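Local coordinates for 11R-lipoxygenase (Gersemia fruticosa, PDB 3VF1), which is a calcium-dependent lipoxygenase with a non-heme iron that probably inserts molecular oxygen into polyunsaturated fatty acids at carbon 11, at residues S413-W418 and N525-W530. Residues are numbered along the deposited sequence; the frame is centred on the assembly and turned at random.
Sequences SVHPVW and NEIQDW
His415 reaches across to Glu526, its CD2 lying 3.3 Å from Glu526 OE1 in a carbon-to-oxygen contact at the edge of the imidazole, near the ring plane. The two side chains run past each other in opposite directions, ring and carboxylate planes 37° apart. With CG anti to the backbone N (chi1 -162°), the ND1 edge of the ring is brought to the first turn of its own helix, where His415 ND1 accepts from Val417 N at 3.1 Å, within 12° of the ring plane. His415 is thus the N-cap of helix 416-425, while NE2 hydrogen-bonds Asp524 OD2, just ahead of helix 525-538. A two-nitrogen ring suits a place between two helix starts, since one nitrogen can accept from Val417 N while the other bonds to Asp524, here in the largely helical lipoxygenase domain, away from the iron. Asp524 OD1 accepts from Ile527 N. With an alanine here instead of His415, Val417 N is likely to lose its capping acceptor and Asp524 its imidazole partner. Beside the ring, Ile527 crosses Val417 at about a right angle, and Ile527 CD1 touches both methyls of Val417, 3.9 Å from Val417 CG2; branched apolar chains fill this buried spot without needing polar partners. Glu526, also buried, turns OE2 to a salt bridge with Arg154 of helix 148-164.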
ATOM      1  N   SER A 413       7.081 -19.796  10.667  1.00 35.95           N
ATOM      2  CA  SER A 413       6.519 -18.793  11.567  1.00 33.24           C
ATOM      3  C   SER A 413       7.356 -18.572  12.831  1.00 33.83           C
ATOM      4  O   SER A 413       7.032 -17.707  13.645  1.00 33.07           O
ATOM      5  CB  SER A 413       5.085 -19.174  11.951  1.00 37.83           C
ATOM      6  OG  SER A 413       5.031 -20.480  12.494  1.00 42.60           O
ATOM      7  N   VAL A 414       8.420 -19.353  12.998  1.00 32.67           N
ATOM      8  CA  VAL A 414       9.307 -19.197  14.149  1.00 33.68           C
ATOM      9  C   VAL A 414      10.459 -18.240  13.828  1.00 31.00           C
ATOM     10  O   VAL A 414      11.202 -17.825  14.715  1.00 29.22           O
ATOM     11  CB  VAL A 414       9.876 -20.561  14.610  1.00 36.67           C
ATOM     12  CG1 VAL A 414      10.895 -21.091  13.608  1.00 35.29           C
ATOM     13  CG2 VAL A 414      10.493 -20.446  15.999  1.00 31.81           C
ATOM     14  N   HIS A 415      10.591 -17.887  12.555  1.00 31.86           N
ATOM     15  CA  HIS A 415      11.650 -16.989  12.104  1.00 31.94           C
ATOM     16  C   HIS A 415      11.318 -15.539  12.473  1.00 35.50           C
ATOM     17  O   HIS A 415      10.183 -15.095  12.293  1.00 35.11           O
ATOM     18  CB  HIS A 415      11.814 -17.120  10.590  1.00 31.13           C
ATOM     19  CG  HIS A 415      13.111 -16.583  10.069  1.00 36.15           C
ATOM     20  ND1 HIS A 415      13.510 -15.279  10.263  1.00 36.65           N
ATOM     21  CD2 HIS A 415      14.093 -17.172   9.347  1.00 36.54           C
ATOM     22  CE1 HIS A 415      14.685 -15.089   9.692  1.00 37.84           C
ATOM     23  NE2 HIS A 415      15.061 -16.221   9.127  1.00 37.02           N
ATOM     24  N   PRO A 416      12.307 -14.795  12.995  1.00 34.12           N
ATOM     25  CA  PRO A 416      12.081 -13.413  13.442  1.00 33.85           C
ATOM     26  C   PRO A 416      11.613 -12.465  12.335  1.00 33.03           C
ATOM     27  O   PRO A 416      10.807 -11.577  12.597  1.00 35.69           O
ATOM     28  CB  PRO A 416      13.456 -12.982  13.971  1.00 31.38           C
ATOM     29  CG  PRO A 416      14.428 -13.927  13.353  1.00 34.36           C
ATOM     30  CD  PRO A 416      13.696 -15.222  13.234  1.00 35.93           C
ATOM     31  N   VAL A 417      12.122 -12.650  11.120  1.00 32.99           N
ATOM     32  CA  VAL A 417      11.733 -11.816   9.987  1.00 32.34           C
ATOM     33  C   VAL A 417      10.279 -12.061   9.590  1.00 33.33           C
ATOM     34  O   VAL A 417       9.573 -11.129   9.207  1.00 34.10           O
ATOM     35  CB  VAL A 417      12.646 -12.060   8.771  1.00 27.96           C
ATOM     36  CG1 VAL A 417      12.092 -11.368   7.533  1.00 28.73           C
ATOM     37  CG2 VAL A 417      14.055 -11.580   9.069  1.00 30.64           C
ATOM     38  N   TRP A 418       9.835 -13.311   9.681  1.00 31.77           N
ATOM     39  CA  TRP A 418       8.435 -13.629   9.425  1.00 31.71           C
ATOM     40  C   TRP A 418       7.540 -12.862  10.389  1.00 31.01           C
ATOM     41  O   TRP A 418       6.506 -12.319   9.998  1.00 31.88           O
ATOM     42  CB  TRP A 418       8.175 -15.128   9.573  1.00 32.32           C
ATOM     43  CG  TRP A 418       6.721 -15.443   9.751  1.00 28.70           C
ATOM     44  CD1 TRP A 418       6.025 -15.458  10.925  1.00 30.15           C
ATOM     45  CD2 TRP A 418       5.779 -15.775   8.724  1.00 28.97           C
ATOM     46  NE1 TRP A 418       4.711 -15.783  10.694  1.00 29.22           N
ATOM     47  CE2 TRP A 418       4.533 -15.982   9.351  1.00 29.72           C
ATOM     48  CE3 TRP A 418       5.868 -15.918   7.336  1.00 30.98           C
ATOM     49  CZ2 TRP A 418       3.388 -16.327   8.637  1.00 30.13           C
ATOM     50  CZ3 TRP A 418       4.729 -16.260   6.632  1.00 31.54           C
ATOM     51  CH2 TRP A 418       3.506 -16.461   7.283  1.00 31.35           C
ATOM     52  N   ASN A 525      20.031 -20.045   6.112  1.00 41.09           N
ATOM     53  CA  ASN A 525      19.574 -20.621   4.853  1.00 41.43           C
ATOM     54  C   ASN A 525      18.153 -20.200   4.484  1.00 36.77           C
ATOM     55  O   ASN A 525      17.790 -20.188   3.307  1.00 36.60           O
ATOM     56  CB  ASN A 525      19.663 -22.147   4.914  1.00 38.82           C
ATOM     57  CG  ASN A 525      18.820 -22.736   6.030  1.00 39.16           C
ATOM     58  OD1 ASN A 525      19.118 -22.554   7.211  1.00 38.91           O
ATOM     59  ND2 ASN A 525      17.764 -23.451   5.661  1.00 32.92           N
ATOM     60  N   GLU A 526      17.352 -19.852   5.485  1.00 35.07           N
ATOM     61  CA  GLU A 526      15.942 -19.549   5.260  1.00 37.69           C
ATOM     62  C   GLU A 526      15.711 -18.148   4.685  1.00 36.73           C
ATOM     63  O   GLU A 526      14.847 -17.965   3.830  1.00 37.09           O
ATOM     64  CB  GLU A 526      15.146 -19.748   6.552  1.00 35.02           C
ATOM     65  CG  GLU A 526      14.986 -21.212   6.929  1.00 37.00           C
ATOM     66  CD  GLU A 526      14.331 -21.415   8.280  1.00 42.10           C
ATOM     67  OE1 GLU A 526      14.150 -20.424   9.018  1.00 40.63           O
ATOM     68  OE2 GLU A 526      13.996 -22.574   8.606  1.00 44.04           O
ATOM     69  N   ILE A 527      16.478 -17.166   5.147  1.00 34.30           N
ATOM     70  CA  ILE A 527      16.366 -15.817   4.605  1.00 32.49           C
ATOM     71  C   ILE A 527      16.973 -15.774   3.208  1.00 36.29           C
ATOM     72  O   ILE A 527      16.569 -14.970   2.367  1.00 35.42           O
ATOM     73  CB  ILE A 527      17.066 -14.767   5.499  1.00 35.30           C
ATOM     74  CG1 ILE A 527      16.512 -13.367   5.218  1.00 37.12           C
ATOM     75  CG2 ILE A 527      18.572 -14.788   5.283  1.00 33.08           C
ATOM     76  CD1 ILE A 527      15.069 -13.176   5.646  1.00 35.57           C
ATOM     77  N   GLN A 528      17.944 -16.650   2.964  1.00 36.79           N
ATOM     78  CA  GLN A 528      18.587 -16.735   1.659  1.00 36.63           C
ATOM     79  C   GLN A 528      17.633 -17.341   0.635  1.00 37.83           C
ATOM     80  O   GLN A 528      17.658 -16.977  -0.540  1.00 39.41           O
ATOM     81  CB  GLN A 528      19.869 -17.564   1.747  1.00 36.70           C
ATOM     82  CG  GLN A 528      20.883 -17.023   2.745  1.00 38.12           C
ATOM     83  CD  GLN A 528      21.374 -15.632   2.392  1.00 36.84           C
ATOM     84  OE1 GLN A 528      21.303 -15.210   1.241  1.00 37.18           O
ATOM     85  NE2 GLN A 528      21.874 -14.912   3.388  1.00 35.61           N
ATOM     86  N   ASP A 529      16.793 -18.270   1.083  1.00 38.58           N
ATOM     87  CA  ASP A 529      15.753 -18.832   0.230  1.00 40.50           C
ATOM     88  C   ASP A 529      14.730 -17.749  -0.083  1.00 36.58           C
ATOM     89  O   ASP A 529      14.252 -17.634  -1.211  1.00 36.43           O
ATOM     90  CB  ASP A 529      15.062 -20.011   0.921  1.00 40.25           C
ATOM     91  CG  ASP A 529      15.984 -21.199   1.116  1.00 45.78           C
ATOM     92  OD1 ASP A 529      16.936 -21.350   0.322  1.00 45.55           O
ATOM     93  OD2 ASP A 529      15.755 -21.984   2.060  1.00 41.61           O
ATOM     94  N   TRP A 530      14.406 -16.958   0.933  1.00 34.73           N
ATOM     95  CA  TRP A 530      13.444 -15.874   0.799  1.00 36.89           C
ATOM     96  C   TRP A 530      13.869 -14.882  -0.278  1.00 36.64           C
ATOM     97  O   TRP A 530      13.123 -14.624  -1.224  1.00 34.67           O
ATOM     98  CB  TRP A 530      13.286 -15.155   2.141  1.00 34.36           C
ATOM     99  CG  TRP A 530      12.250 -14.078   2.133  1.00 37.02           C
ATOM    100  CD1 TRP A 530      10.906 -14.239   1.981  1.00 37.89           C
ATOM    101  CD2 TRP A 530      12.470 -12.672   2.296  1.00 37.06           C
ATOM    102  NE1 TRP A 530      10.274 -13.023   2.035  1.00 36.97           N
ATOM    103  CE2 TRP A 530      11.213 -12.043   2.229  1.00 36.69           C
ATOM    104  CE3 TRP A 530      13.608 -11.883   2.492  1.00 37.87           C
ATOM    105  CZ2 TRP A 530      11.060 -10.664   2.348  1.00 34.83           C
ATOM    106  CZ3 TRP A 530      13.454 -10.513   2.612  1.00 38.17           C
ATOM    107  CH2 TRP A 530      12.190  -9.918   2.538  1.00 35.92           C
TER